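Local coordinates for protein octopine dehydrogenase (Pecten maximus, PDB 3IQD) that catalyses the NADH-dependent reductive condensation of L-arginine with pyruvate to D-octopine, and the reverse reaction, at residues K4-G9 / R30-F35; G13-S18 / D49-I54; V113-Q118 / T143-C148. All blocks are in the same frame, centred on the assembly; numbering follows the deposited sequence.

In the fold
All three contacts are buried, and each touches a different part of the NADH: interaction 1 the adenine, interaction 2 the pyrophosphate, interaction 3 the nicotinamide end. Interaction 1 pairs two parallel strands and rests mostly on backbone hydrogen bonds. Interaction 2 takes the helix between those strands: S18 rests on V7 and V31 of interaction 1, while H15, T16 and S18 meet L51 and V53 of another strand by mostly apolar packing, without hydrogen bonds. Interaction 3, closest to the middle of the chain, joins the loop after strand 111-114 to the one leading into strand 146-150, mainly by leucine and proline packing. It meets interaction 2 where T16 leans on W146 and C148.

Interaction 1 (K4-G9 / R30-F35); sequences KVCVCG and RVLTLF. With NAI (1,4-dihydronicotinamide adenine dinucleotide), chain B.
V5, V7 and G9 alternate with R30 and L32 in a parallel ladder of four backbone hydrogen bonds, the short strand axes 4.6 Å apart at closest approach and inclined at 26°. The ladder runs from R30 N on V5 O (2.9 Å) to G9 N on L32 O (2.7 Å), so L32 still holds the chain where strand 3-8 has given way to the glycine turn.

C6, C8, R30 and L32 share one sheet face. C6 SG lies 3.7 Å from L32 CB, and C8 SG meets the L32 CD2 branch at 4.1 Å; A79 and Y98 of nearby helices close over this face. On the other face V7 and V31 point to helix 12-22. The R30 chain bends at CG (chi2 96°), carrying its guanidinium back beside K4: K4 CB sits over one face of it, and K4 CD is 3.3 Å from R30 NH2. The two positive ends, K4 NZ and R30 NH2, are 4.1 Å apart, a closeness probably eased by E28, which forms a salt bridge with R30 NE, while the carbonyls of S81 and A79 take NH1.

Beyond the strand, T33 OG1 hydrogen-bonds E38, which in turn grips NADH. F35 turns its ring face to the adenine, with NADH C5A 3.6 Å above the ring plane and displaced toward its rim; CG anti to the backbone N (chi1 -173°) sends the ring out there. An alanine here would take away this flat partner and is likely to leave the adenine freer to shift. Strand 3-8, helix 12-22 and strand 27-32 form the beta-alpha-beta unit of a Rossmann dinucleotide-binding fold, with the adenosine half of the cofactor at the carboxyl ends of its strands.

Interaction 2 (G13-S18 / D49-I54); sequences GAHTLS and DELTVI. With NAI (1,4-dihydronicotinamide adenine dinucleotide), chain B.
H15, T16 and S18 pack helix 12-22 against L51 and V53 of strand 51-56 in a buried, largely apolar helix-on-strand contact without a hydrogen bond between the two segments. The short axes lie 8.4 Å apart and cross at -99°, close to perpendicular. L51 does most of the touching: its CD2 branch reaches the carbonyl O of H15 at 3.5 Å and S18 CB at 4.0 Å, while CD1 approaches the imidazole obliquely. That ring is fixed at both nitrogens, ND1 on G11 O and NE2 on the amide of G154, and stacks with W42. Two residues along the strand, V53 sends CG1 to T16 CG2 (4.2 Å), the two side chains meeting at about a right angle.

This helix follows a glycine-rich turn consistent with the GxGxxA fingerprint of Rossmann folds, and its first turn serves the cofactor: G13 N donates to the NADH phosphate oxygen O2N at 2.7 Å, with 163° at the hydrogen. Within the helix, S18 OG folds back onto A14 O (2.8 Å), with chi1 -66° setting it beside its own backbone N. A14 O also accepts from S18 N, which arrives from the opposite face of the carbonyl plane.

Interaction 3 (V113-Q118 / T143-C148); sequences VGLPSQ and TLPWAC. With NAI (1,4-dihydronicotinamide adenine dinucleotide), chain B; AG2 (agmatine), chain C.
L115 is where 113-118 first meets 143-148, just as strand 111-114 of the Rossmann-type nucleotide-binding domain runs out into the loop that borders the nicotinamide ribose. Its side chain crosses the P145 ring obliquely, CG lying 3.8 Å from P145 CD, and the CD2 branch extends to W146 CH2 at 4.4 Å. CG stands anti to the backbone N (chi1 -165°), which carries the isobutyl group over to that proline. P145 CG in turn sits over one face of the W146 indole. The carbonyl O of L115 has L144 CD1 beside it and accepts a hydrogen bond from T89 OG1.

A cis peptide bond leads into P116, whose ring lies between the second loop and the cofactor. Its CB packs on T143 C at 3.7 Å; on the cofactor side, CD comes to 3.3 Å from O4D of the nicotinamide ribose of NADH. Further along, Q118 is a pyruvate-binding residue, as is T143, so this junction brings together residues that bind cofactor and substrate. T143 CB also touches agmatine CG, at 3.5 Å.

L144 CD1 turns back to P116, while its CB and CD2 support the dihydronicotinamide ring, CB lying 3.5 Å from C6N of NADH.

Interaction 1 (K4-G9 / R30-F35)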
loop_
_atom_site.group_PDB
_atom_site.type_symbol
_atom_site.label_atom_id
_atom_site.label_comp_id
_atom_site.label_asym_id
_atom_site.label_seq_id
_atom_site.Cartn_x
_atom_site.Cartn_y
_atom_site.Cartn_z
ATOM N N LYS A 4 11.017 7.120 19.430
ATOM C CA LYS A 4 11.552 5.787 19.160
ATOM C C LYS A 4 10.756 5.127 18.049
ATOM O O LYS A 4 9.565 4.851 18.205
ATOM C CB LYS A 4 11.534 4.931 20.428
ATOM C CG LYS A 4 12.457 5.443 21.520
ATOM C CD LYS A 4 12.258 4.699 22.819
ATOM C CE LYS A 4 13.173 5.252 23.901
ATOM N NZ LYS A 4 13.151 4.404 25.125
ATOM N N VAL A 5 11.419 4.896 16.921
ATOM C CA VAL A 5 10.765 4.325 15.751
ATOM C C VAL A 5 11.272 2.913 15.470
ATOM O O VAL A 5 12.479 2.667 15.434
ATOM C CB VAL A 5 10.950 5.211 14.492
ATOM C CG1 VAL A 5 10.173 4.639 13.312
ATOM C CG2 VAL A 5 10.508 6.647 14.766
ATOM N N CYS A 6 10.336 1.987 15.288
ATOM C CA CYS A 6 10.667 0.653 14.831
ATOM C C CYS A 6 10.333 0.525 13.352
ATOM O O CYS A 6 9.163 0.601 12.969
ATOM C CB CYS A 6 9.911 -0.396 15.638
ATOM S SG CYS A 6 10.257 -2.088 15.122
ATOM N N VAL A 7 11.360 0.349 12.523
ATOM C CA VAL A 7 11.166 0.106 11.092
ATOM C C VAL A 7 11.112 -1.400 10.837
ATOM O O VAL A 7 12.066 -2.127 11.136
ATOM C CB VAL A 7 12.271 0.754 10.225
ATOM C CG1 VAL A 7 11.995 0.529 8.750
ATOM C CG2 VAL A 7 12.382 2.245 10.518
ATOM N N CYS A 8 9.978 -1.852 10.299
ATOM C CA CYS A 8 9.748 -3.265 10.005
ATOM C C CYS A 8 9.990 -3.595 8.533
ATOM O O CYS A 8 9.332 -3.046 7.643
ATOM C CB CYS A 8 8.333 -3.676 10.427
ATOM S SG CYS A 8 8.072 -3.631 12.217
ATOM N N GLY A 9 10.939 -4.494 8.287
ATOM C CA GLY A 9 11.287 -4.912 6.930
ATOM C C GLY A 9 12.759 -4.768 6.612
ATOM O O GLY A 9 13.511 -4.162 7.380
ATOM N N ARG A 30 15.021 1.386 15.706
ATOM C CA ARG A 30 15.234 -0.050 15.845
ATOM C C ARG A 30 14.681 -0.698 14.588
ATOM O O ARG A 30 13.512 -0.512 14.258
ATOM C CB ARG A 30 14.501 -0.616 17.070
ATOM C CG ARG A 30 14.750 0.106 18.401
ATOM C CD ARG A 30 13.651 1.128 18.699
ATOM N NE ARG A 30 13.655 1.554 20.099
ATOM C CZ ARG A 30 12.897 1.026 21.060
ATOM N NH1 ARG A 30 12.057 0.034 20.797
ATOM N NH2 ARG A 30 12.978 1.495 22.296
ATOM N N VAL A 31 15.520 -1.436 13.869
ATOM C CA VAL A 31 15.068 -2.142 12.676
ATOM C C VAL A 31 14.621 -3.549 13.062
ATOM O O VAL A 31 15.392 -4.316 13.648
ATOM C CB VAL A 31 16.164 -2.205 11.586
ATOM C CG1 VAL A 31 15.659 -2.933 10.351
ATOM C CG2 VAL A 31 16.623 -0.807 11.203
ATOM N N LEU A 32 13.369 -3.875 12.750
ATOM C CA LEU A 32 12.868 -5.237 12.912
ATOM C C LEU A 32 12.660 -5.907 11.561
ATOM O O LEU A 32 12.016 -5.349 10.665
ATOM C CB LEU A 32 11.563 -5.265 13.716
ATOM C CG LEU A 32 10.946 -6.639 14.016
ATOM C CD1 LEU A 32 11.863 -7.488 14.890
ATOM C CD2 LEU A 32 9.574 -6.505 14.666
ATOM N N THR A 33 13.218 -7.103 11.419
ATOM C CA THR A 33 12.953 -7.933 10.251
ATOM C C THR A 33 12.870 -9.399 10.668
ATOM O O THR A 33 13.797 -9.934 11.279
ATOM C CB THR A 33 13.972 -7.692 9.096
ATOM O OG1 THR A 33 13.946 -8.796 8.182
ATOM C CG2 THR A 33 15.376 -7.518 9.623
ATOM N N LEU A 34 11.740 -10.028 10.352
ATOM C CA LEU A 34 11.486 -11.412 10.748
ATOM C C LEU A 34 11.726 -12.398 9.610
ATOM O O LEU A 34 11.471 -13.593 9.768
ATOM C CB LEU A 34 10.054 -11.576 11.259
ATOM C CG LEU A 34 9.499 -10.583 12.280
ATOM C CD1 LEU A 34 7.983 -10.577 12.185
ATOM C CD2 LEU A 34 9.969 -10.888 13.698
ATOM N N PHE A 35 12.210 -11.904 8.470
ATOM C CA PHE A 35 12.529 -12.768 7.333
ATOM C C PHE A 35 13.785 -13.592 7.607
ATOM O O PHE A 35 14.906 -13.140 7.371
ATOM C CB PHE A 35 12.663 -11.961 6.039
ATOM C CG PHE A 35 12.817 -12.810 4.802
ATOM C CD1 PHE A 35 12.147 -14.029 4.679
ATOM C CD2 PHE A 35 13.613 -12.376 3.742
ATOM C CE1 PHE A 35 12.284 -14.810 3.524
ATOM C CE2 PHE A 35 13.757 -13.152 2.581
ATOM C CZ PHE A 35 13.090 -14.368 2.475
HETATM P PA NAI B . 10.862 -5.172 -1.142
HETATM O O1A NAI B . 10.460 -6.135 -2.197
HETATM O O2A NAI B . 12.183 -4.561 -1.406
HETATM O O5B NAI B . 10.862 -5.924 0.270
HETATM C C5B NAI B . 11.503 -7.161 0.453
HETATM C C4B NAI B . 11.351 -7.482 1.930
HETATM O O4B NAI B . 10.156 -8.207 2.161
HETATM C C3B NAI B . 12.470 -8.340 2.476
HETATM O O3B NAI B . 13.547 -7.551 2.895
HETATM C C2B NAI B . 11.798 -9.026 3.640
HETATM O O2B NAI B . 11.931 -8.251 4.810
HETATM C C1B NAI B . 10.334 -9.115 3.226
HETATM N N9A NAI B . 10.039 -10.492 2.778
HETATM C C8A NAI B . 10.256 -11.030 1.530
HETATM N N7A NAI B . 9.861 -12.325 1.537
HETATM C C5A NAI B . 9.399 -12.628 2.769
HETATM C C6A NAI B . 8.876 -13.799 3.313
HETATM N N6A NAI B . 8.414 -14.739 2.495
HETATM N N1A NAI B . 8.475 -13.813 4.640
HETATM C C2A NAI B . 8.585 -12.665 5.413
HETATM N N3A NAI B . 9.106 -11.503 4.863
HETATM C C4A NAI B . 9.504 -11.485 3.561
HETATM O O3 NAI B . 9.724 -4.047 -0.959
HETATM P PN NAI B . 10.033 -2.469 -1.069
HETATM O O1N NAI B . 10.742 -2.216 -2.339
HETATM O O2N NAI B . 10.631 -1.958 0.197
HETATM O O5D NAI B . 8.540 -1.900 -1.207
HETATM C C5D NAI B . 7.644 -1.979 -0.119
HETATM C C4D NAI B . 6.217 -1.830 -0.627
HETATM O O4D NAI B . 6.068 -0.561 -1.233
HETATM C C3D NAI B . 5.886 -2.880 -1.675
HETATM O O3D NAI B . 4.611 -3.401 -1.391
HETATM C C2D NAI B . 5.862 -2.137 -2.995
HETATM O O2D NAI B . 4.810 -2.602 -3.810
HETATM C C1D NAI B . 5.661 -0.679 -2.585
HETATM N N1N NAI B . 6.388 0.289 -3.440
HETATM C C2N NAI B . 7.704 0.111 -3.807
HETATM C C3N NAI B . 8.351 1.054 -4.617
HETATM C C7N NAI B . 9.853 1.132 -4.622
HETATM O O7N NAI B . 10.620 0.145 -3.968
HETATM N N7N NAI B . 10.437 2.150 -5.253
HETATM C C4N NAI B . 7.643 2.180 -5.049
HETATM C C5N NAI B . 6.315 2.364 -4.669
HETATM C C6N NAI B . 5.702 1.406 -3.857
#

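Interaction 2 (G13-S18 / D49-I54)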
loop_
_atom_site.group_PDB
_atom_site.type_symbol
_atom_site.label_atom_id
_atom_site.label_comp_id
_atom_site.label_asym_id
_atom_site.label_seq_id
_atom_site.Cartn_x
_atom_site.Cartn_y
_atom_site.Cartn_z
ATOM N N GLY A 13 12.353 0.076 0.803
ATOM C CA GLY A 13 11.712 1.037 1.692
ATOM C C GLY A 13 12.294 1.052 3.093
ATOM O O GLY A 13 12.576 2.118 3.642
ATOM N N ALA A 14 12.473 -0.138 3.663
ATOM C CA ALA A 14 13.028 -0.301 5.008
ATOM C C ALA A 14 14.427 0.301 5.119
ATOM O O ALA A 14 14.737 0.997 6.094
ATOM C CB ALA A 14 13.056 -1.760 5.382
ATOM N N HIS A 15 15.262 0.030 4.115
ATOM C CA HIS A 15 16.586 0.635 4.026
ATOM C C HIS A 15 16.480 2.152 4.006
ATOM O O HIS A 15 17.173 2.831 4.761
ATOM C CB HIS A 15 17.325 0.150 2.784
ATOM C CG HIS A 15 18.007 -1.169 2.963
ATOM N ND1 HIS A 15 17.318 -2.360 3.038
ATOM C CD2 HIS A 15 19.320 -1.487 3.059
ATOM C CE1 HIS A 15 18.176 -3.355 3.178
ATOM N NE2 HIS A 15 19.398 -2.852 3.192
ATOM N N THR A 16 15.601 2.677 3.160
ATOM C CA THR A 16 15.484 4.121 2.991
ATOM C C THR A 16 14.935 4.793 4.243
ATOM O O THR A 16 15.476 5.804 4.697
ATOM C CB THR A 16 14.625 4.490 1.774
ATOM O OG1 THR A 16 15.085 3.758 0.633
ATOM C CG2 THR A 16 14.732 5.976 1.485
ATOM N N LEU A 17 13.875 4.216 4.800
ATOM C CA LEU A 17 13.232 4.768 5.984
ATOM C C LEU A 17 14.164 4.688 7.186
ATOM O O LEU A 17 14.273 5.640 7.946
ATOM C CB LEU A 17 11.938 4.023 6.283
ATOM C CG LEU A 17 10.720 4.718 6.903
ATOM C CD1 LEU A 17 10.166 3.792 7.966
ATOM C CD2 LEU A 17 10.980 6.108 7.489
ATOM N N SER A 18 14.836 3.553 7.356
ATOM C CA SER A 18 15.813 3.407 8.428
ATOM C C SER A 18 16.905 4.445 8.259
ATOM O O SER A 18 17.310 5.082 9.228
ATOM C CB SER A 18 16.424 2.006 8.437
ATOM O OG SER A 18 15.449 1.036 8.763
ATOM N N ASP A 49 30.049 0.675 10.023
ATOM C CA ASP A 49 29.791 1.815 9.150
ATOM C C ASP A 49 28.377 2.357 9.331
ATOM O O ASP A 49 27.559 1.768 10.046
ATOM C CB ASP A 49 30.029 1.429 7.686
ATOM C CG ASP A 49 31.371 0.743 7.473
ATOM O OD1 ASP A 49 32.423 1.354 7.754
ATOM O OD2 ASP A 49 31.371 -0.413 7.013
ATOM N N GLU A 50 28.105 3.490 8.686
ATOM C CA GLU A 50 26.772 4.084 8.677
ATOM C C GLU A 50 26.019 3.686 7.414
ATOM O O GLU A 50 26.620 3.488 6.354
ATOM C CB GLU A 50 26.857 5.607 8.776
ATOM C CG GLU A 50 27.091 6.128 10.189
ATOM C CD GLU A 50 27.264 7.636 10.237
ATOM O OE1 GLU A 50 28.088 8.169 9.461
ATOM O OE2 GLU A 50 26.581 8.288 11.059
ATOM N N LEU A 51 24.702 3.555 7.546
ATOM C CA LEU A 51 23.823 3.269 6.427
ATOM C C LEU A 51 23.727 4.503 5.536
ATOM O O LEU A 51 23.464 5.606 6.019
ATOM C CB LEU A 51 22.438 2.853 6.943
ATOM C CG LEU A 51 21.342 2.475 5.940
ATOM C CD1 LEU A 51 21.745 1.271 5.117
ATOM C CD2 LEU A 51 20.019 2.214 6.647
ATOM N N THR A 52 23.942 4.312 4.238
ATOM C CA THR A 52 23.996 5.424 3.293
ATOM C C THR A 52 22.787 5.479 2.351
ATOM O O THR A 52 22.434 4.485 1.710
ATOM C CB THR A 52 25.302 5.378 2.469
ATOM O OG1 THR A 52 26.403 5.077 3.338
ATOM C CG2 THR A 52 25.554 6.711 1.759
ATOM N N VAL A 53 22.162 6.653 2.281
ATOM C CA VAL A 53 21.055 6.901 1.355
ATOM C C VAL A 53 21.438 7.973 0.329
ATOM O O VAL A 53 21.753 9.109 0.697
ATOM C CB VAL A 53 19.769 7.347 2.092
ATOM C CG1 VAL A 53 18.615 7.474 1.109
ATOM C CG2 VAL A 53 19.408 6.373 3.188
ATOM N N ILE A 54 21.410 7.603 -0.949
ATOM C CA ILE A 54 21.641 8.554 -2.034
ATOM C C ILE A 54 20.301 9.088 -2.519
ATOM O O ILE A 54 19.445 8.327 -2.969
ATOM C CB ILE A 54 22.440 7.929 -3.213
ATOM C CG1 ILE A 54 23.901 7.711 -2.824
ATOM C CG2 ILE A 54 22.388 8.816 -4.449
ATOM C CD1 ILE A 54 24.193 6.319 -2.331
HETATM P PA NAI B . 10.862 -5.172 -1.142
HETATM O O1A NAI B . 10.460 -6.135 -2.197
HETATM O O2A NAI B . 12.183 -4.561 -1.406
HETATM O O5B NAI B . 10.862 -5.924 0.270
HETATM C C5B NAI B . 11.503 -7.161 0.453
HETATM C C4B NAI B . 11.351 -7.482 1.930
HETATM O O4B NAI B . 10.156 -8.207 2.161
HETATM C C3B NAI B . 12.470 -8.340 2.476
HETATM O O3B NAI B . 13.547 -7.551 2.895
HETATM C C2B NAI B . 11.798 -9.026 3.640
HETATM O O2B NAI B . 11.931 -8.251 4.810
HETATM C C1B NAI B . 10.334 -9.115 3.226
HETATM N N9A NAI B . 10.039 -10.492 2.778
HETATM C C8A NAI B . 10.256 -11.030 1.530
HETATM N N7A NAI B . 9.861 -12.325 1.537
HETATM C C5A NAI B . 9.399 -12.628 2.769
HETATM C C6A NAI B . 8.876 -13.799 3.313
HETATM N N6A NAI B . 8.414 -14.739 2.495
HETATM N N1A NAI B . 8.475 -13.813 4.640
HETATM C C2A NAI B . 8.585 -12.665 5.413
HETATM N N3A NAI B . 9.106 -11.503 4.863
HETATM C C4A NAI B . 9.504 -11.485 3.561
HETATM O O3 NAI B . 9.724 -4.047 -0.959
HETATM P PN NAI B . 10.033 -2.469 -1.069
HETATM O O1N NAI B . 10.742 -2.216 -2.339
HETATM O O2N NAI B . 10.631 -1.958 0.197
HETATM O O5D NAI B . 8.540 -1.900 -1.207
HETATM C C5D NAI B . 7.644 -1.979 -0.119
HETATM C C4D NAI B . 6.217 -1.830 -0.627
HETATM O O4D NAI B . 6.068 -0.561 -1.233
HETATM C C3D NAI B . 5.886 -2.880 -1.675
HETATM O O3D NAI B . 4.611 -3.401 -1.391
HETATM C C2D NAI B . 5.862 -2.137 -2.995
HETATM O O2D NAI B . 4.810 -2.602 -3.810
HETATM C C1D NAI B . 5.661 -0.679 -2.585
HETATM N N1N NAI B . 6.388 0.289 -3.440
HETATM C C2N NAI B . 7.704 0.111 -3.807
HETATM C C3N NAI B . 8.351 1.054 -4.617
HETATM C C7N NAI B . 9.853 1.132 -4.622
HETATM O O7N NAI B . 10.620 0.145 -3.968
HETATM N N7N NAI B . 10.437 2.150 -5.253
HETATM C C4N NAI B . 7.643 2.180 -5.049
HETATM C C5N NAI B . 6.315 2.364 -4.669
HETATM C C6N NAI B . 5.702 1.406 -3.857
#

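Interaction 3 (V113-Q118 / T143-C148)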
loop_
_atom_site.group_PDB
_atom_site.type_symbol
_atom_site.label_atom_id
_atom_site.label_comp_id
_atom_site.label_asym_id
_atom_site.label_seq_id
_atom_site.Cartn_x
_atom_site.Cartn_y
_atom_site.Cartn_z
ATOM N N VAL A 113 2.012 2.288 11.782
ATOM C CA VAL A 113 2.030 2.916 10.460
ATOM C C VAL A 113 2.209 1.889 9.345
ATOM O O VAL A 113 3.055 0.991 9.442
ATOM C CB VAL A 113 3.144 4.003 10.369
ATOM C CG1 VAL A 113 3.120 4.706 9.028
ATOM C CG2 VAL A 113 2.989 5.031 11.477
ATOM N N GLY A 114 1.398 2.023 8.298
ATOM C CA GLY A 114 1.520 1.205 7.096
ATOM C C GLY A 114 2.106 2.041 5.976
ATOM O O GLY A 114 1.436 2.927 5.443
ATOM N N LEU A 115 3.354 1.764 5.614
ATOM C CA LEU A 115 4.065 2.587 4.636
ATOM C C LEU A 115 4.685 1.731 3.529
ATOM O O LEU A 115 5.869 1.401 3.594
ATOM C CB LEU A 115 5.144 3.423 5.344
ATOM C CG LEU A 115 5.782 4.612 4.626
ATOM C CD1 LEU A 115 4.898 5.824 4.721
ATOM C CD2 LEU A 115 7.150 4.914 5.199
ATOM N N PRO A 116 3.882 1.355 2.515
ATOM C CA PRO A 116 2.457 1.613 2.369
ATOM C C PRO A 116 1.620 0.553 3.083
ATOM O O PRO A 116 2.153 -0.463 3.536
ATOM C CB PRO A 116 2.252 1.505 0.862
ATOM C CG PRO A 116 3.215 0.479 0.444
ATOM C CD PRO A 116 4.405 0.601 1.362
ATOM N N SER A 117 0.319 0.803 3.185
ATOM C CA SER A 117 -0.603 -0.112 3.843
ATOM C C SER A 117 -1.037 -1.246 2.941
ATOM O O SER A 117 -1.058 -2.409 3.353
ATOM C CB SER A 117 -1.852 0.645 4.285
ATOM O OG SER A 117 -1.705 1.087 5.613
ATOM N N GLN A 118 -1.380 -0.885 1.705
ATOM C CA GLN A 118 -2.246 -1.693 0.845
ATOM C C GLN A 118 -3.619 -1.809 1.520
ATOM O O GLN A 118 -3.816 -1.297 2.623
ATOM C CB GLN A 118 -1.612 -3.052 0.517
ATOM C CG GLN A 118 -0.334 -2.944 -0.318
ATOM C CD GLN A 118 -0.602 -2.414 -1.720
ATOM O OE1 GLN A 118 -1.322 -3.043 -2.514
ATOM N NE2 GLN A 118 -0.024 -1.253 -2.036
ATOM N N THR A 143 0.905 5.128 -0.829
ATOM C CA THR A 143 1.985 4.425 -1.518
ATOM C C THR A 143 3.307 4.693 -0.788
ATOM O O THR A 143 3.313 5.312 0.273
ATOM C CB THR A 143 2.053 4.817 -3.031
ATOM O OG1 THR A 143 2.991 3.980 -3.716
ATOM C CG2 THR A 143 2.446 6.267 -3.227
ATOM N N LEU A 144 4.420 4.221 -1.340
ATOM C CA LEU A 144 5.727 4.494 -0.749
ATOM C C LEU A 144 6.199 5.900 -1.135
ATOM O O LEU A 144 6.151 6.268 -2.310
ATOM C CB LEU A 144 6.747 3.438 -1.182
ATOM C CG LEU A 144 8.091 3.378 -0.449
ATOM C CD1 LEU A 144 7.951 2.752 0.937
ATOM C CD2 LEU A 144 9.097 2.607 -1.277
ATOM N N PRO A 145 6.631 6.700 -0.139
ATOM C CA PRO A 145 7.137 8.066 -0.352
ATOM C C PRO A 145 8.166 8.209 -1.480
ATOM O O PRO A 145 8.182 9.230 -2.177
ATOM C CB PRO A 145 7.773 8.432 0.999
ATOM C CG PRO A 145 7.657 7.213 1.873
ATOM C CD PRO A 145 6.605 6.349 1.293
ATOM N N TRP A 146 9.005 7.194 -1.662
ATOM C CA TRP A 146 10.104 7.278 -2.625
ATOM C C TRP A 146 10.015 6.202 -3.690
ATOM O O TRP A 146 9.352 5.180 -3.505
ATOM C CB TRP A 146 11.457 7.150 -1.916
ATOM C CG TRP A 146 11.474 7.718 -0.539
ATOM C CD1 TRP A 146 11.717 9.014 -0.191
ATOM C CD2 TRP A 146 11.220 7.014 0.682
ATOM N NE1 TRP A 146 11.638 9.160 1.172
ATOM C CE2 TRP A 146 11.334 7.949 1.733
ATOM C CE3 TRP A 146 10.907 5.685 0.989
ATOM C CZ2 TRP A 146 11.152 7.597 3.071
ATOM C CZ3 TRP A 146 10.727 5.333 2.313
ATOM C CH2 TRP A 146 10.851 6.287 3.341
ATOM N N ALA A 147 10.678 6.459 -4.811
ATOM C CA ALA A 147 11.055 5.414 -5.742
ATOM C C ALA A 147 12.496 5.085 -5.372
ATOM O O ALA A 147 13.396 5.912 -5.552
ATOM C CB ALA A 147 10.952 5.905 -7.178
ATOM N N CYS A 148 12.709 3.895 -4.818
ATOM C CA CYS A 148 14.024 3.533 -4.285
ATOM C C CYS A 148 14.496 2.115 -4.623
ATOM O O CYS A 148 13.689 1.217 -4.871
ATOM C CB CYS A 148 14.066 3.760 -2.770
ATOM S SG CYS A 148 12.732 2.967 -1.855
HETATM P PA NAI B . 10.862 -5.172 -1.142
HETATM O O1A NAI B . 10.460 -6.135 -2.197
HETATM O O2A NAI B . 12.183 -4.561 -1.406
HETATM O O5B NAI B . 10.862 -5.924 0.270
HETATM C C5B NAI B . 11.503 -7.161 0.453
HETATM C C4B NAI B . 11.351 -7.482 1.930
HETATM O O4B NAI B . 10.156 -8.207 2.161
HETATM C C3B NAI B . 12.470 -8.340 2.476
HETATM O O3B NAI B . 13.547 -7.551 2.895
HETATM C C2B NAI B . 11.798 -9.026 3.640
HETATM O O2B NAI B . 11.931 -8.251 4.810
HETATM C C1B NAI B . 10.334 -9.115 3.226
HETATM N N9A NAI B . 10.039 -10.492 2.778
HETATM C C8A NAI B . 10.256 -11.030 1.530
HETATM N N7A NAI B . 9.861 -12.325 1.537
HETATM C C5A NAI B . 9.399 -12.628 2.769
HETATM C C6A NAI B . 8.876 -13.799 3.313
HETATM N N6A NAI B . 8.414 -14.739 2.495
HETATM N N1A NAI B . 8.475 -13.813 4.640
HETATM C C2A NAI B . 8.585 -12.665 5.413
HETATM N N3A NAI B . 9.106 -11.503 4.863
HETATM C C4A NAI B . 9.504 -11.485 3.561
HETATM O O3 NAI B . 9.724 -4.047 -0.959
HETATM P PN NAI B . 10.033 -2.469 -1.069
HETATM O O1N NAI B . 10.742 -2.216 -2.339
HETATM O O2N NAI B . 10.631 -1.958 0.197
HETATM O O5D NAI B . 8.540 -1.900 -1.207
HETATM C C5D NAI B . 7.644 -1.979 -0.119
HETATM C C4D NAI B . 6.217 -1.830 -0.627
HETATM O O4D NAI B . 6.068 -0.561 -1.233
HETATM C C3D NAI B . 5.886 -2.880 -1.675
HETATM O O3D NAI B . 4.611 -3.401 -1.391
HETATM C C2D NAI B . 5.862 -2.137 -2.995
HETATM O O2D NAI B . 4.810 -2.602 -3.810
HETATM C C1D NAI B . 5.661 -0.679 -2.585
HETATM N N1N NAI B . 6.388 0.289 -3.440
HETATM C C2N NAI B . 7.704 0.111 -3.807
HETATM C C3N NAI B . 8.351 1.054 -4.617
HETATM C C7N NAI B . 9.853 1.132 -4.622
HETATM O O7N NAI B . 10.620 0.145 -3.968
HETATM N N7N NAI B . 10.437 2.150 -5.253
HETATM C C4N NAI B . 7.643 2.180 -5.049
HETATM C C5N NAI B . 6.315 2.364 -4.669
HETATM C C6N NAI B . 5.702 1.406 -3.857
HETATM N N AG2 C . 0.872 1.034 -7.095
HETATM C CA AG2 C . 0.787 2.143 -6.103
HETATM C CB AG2 C . 0.255 3.410 -6.772
HETATM C CG AG2 C . -0.059 4.550 -5.816
HETATM C CD AG2 C . -1.501 4.497 -5.327
HETATM N NE AG2 C . -2.108 5.825 -5.259
HETATM C CZ AG2 C . -3.069 6.172 -4.405
HETATM N NH1 AG2 C . -3.544 5.294 -3.531
HETATM N NH2 AG2 C . -3.555 7.405 -4.425
#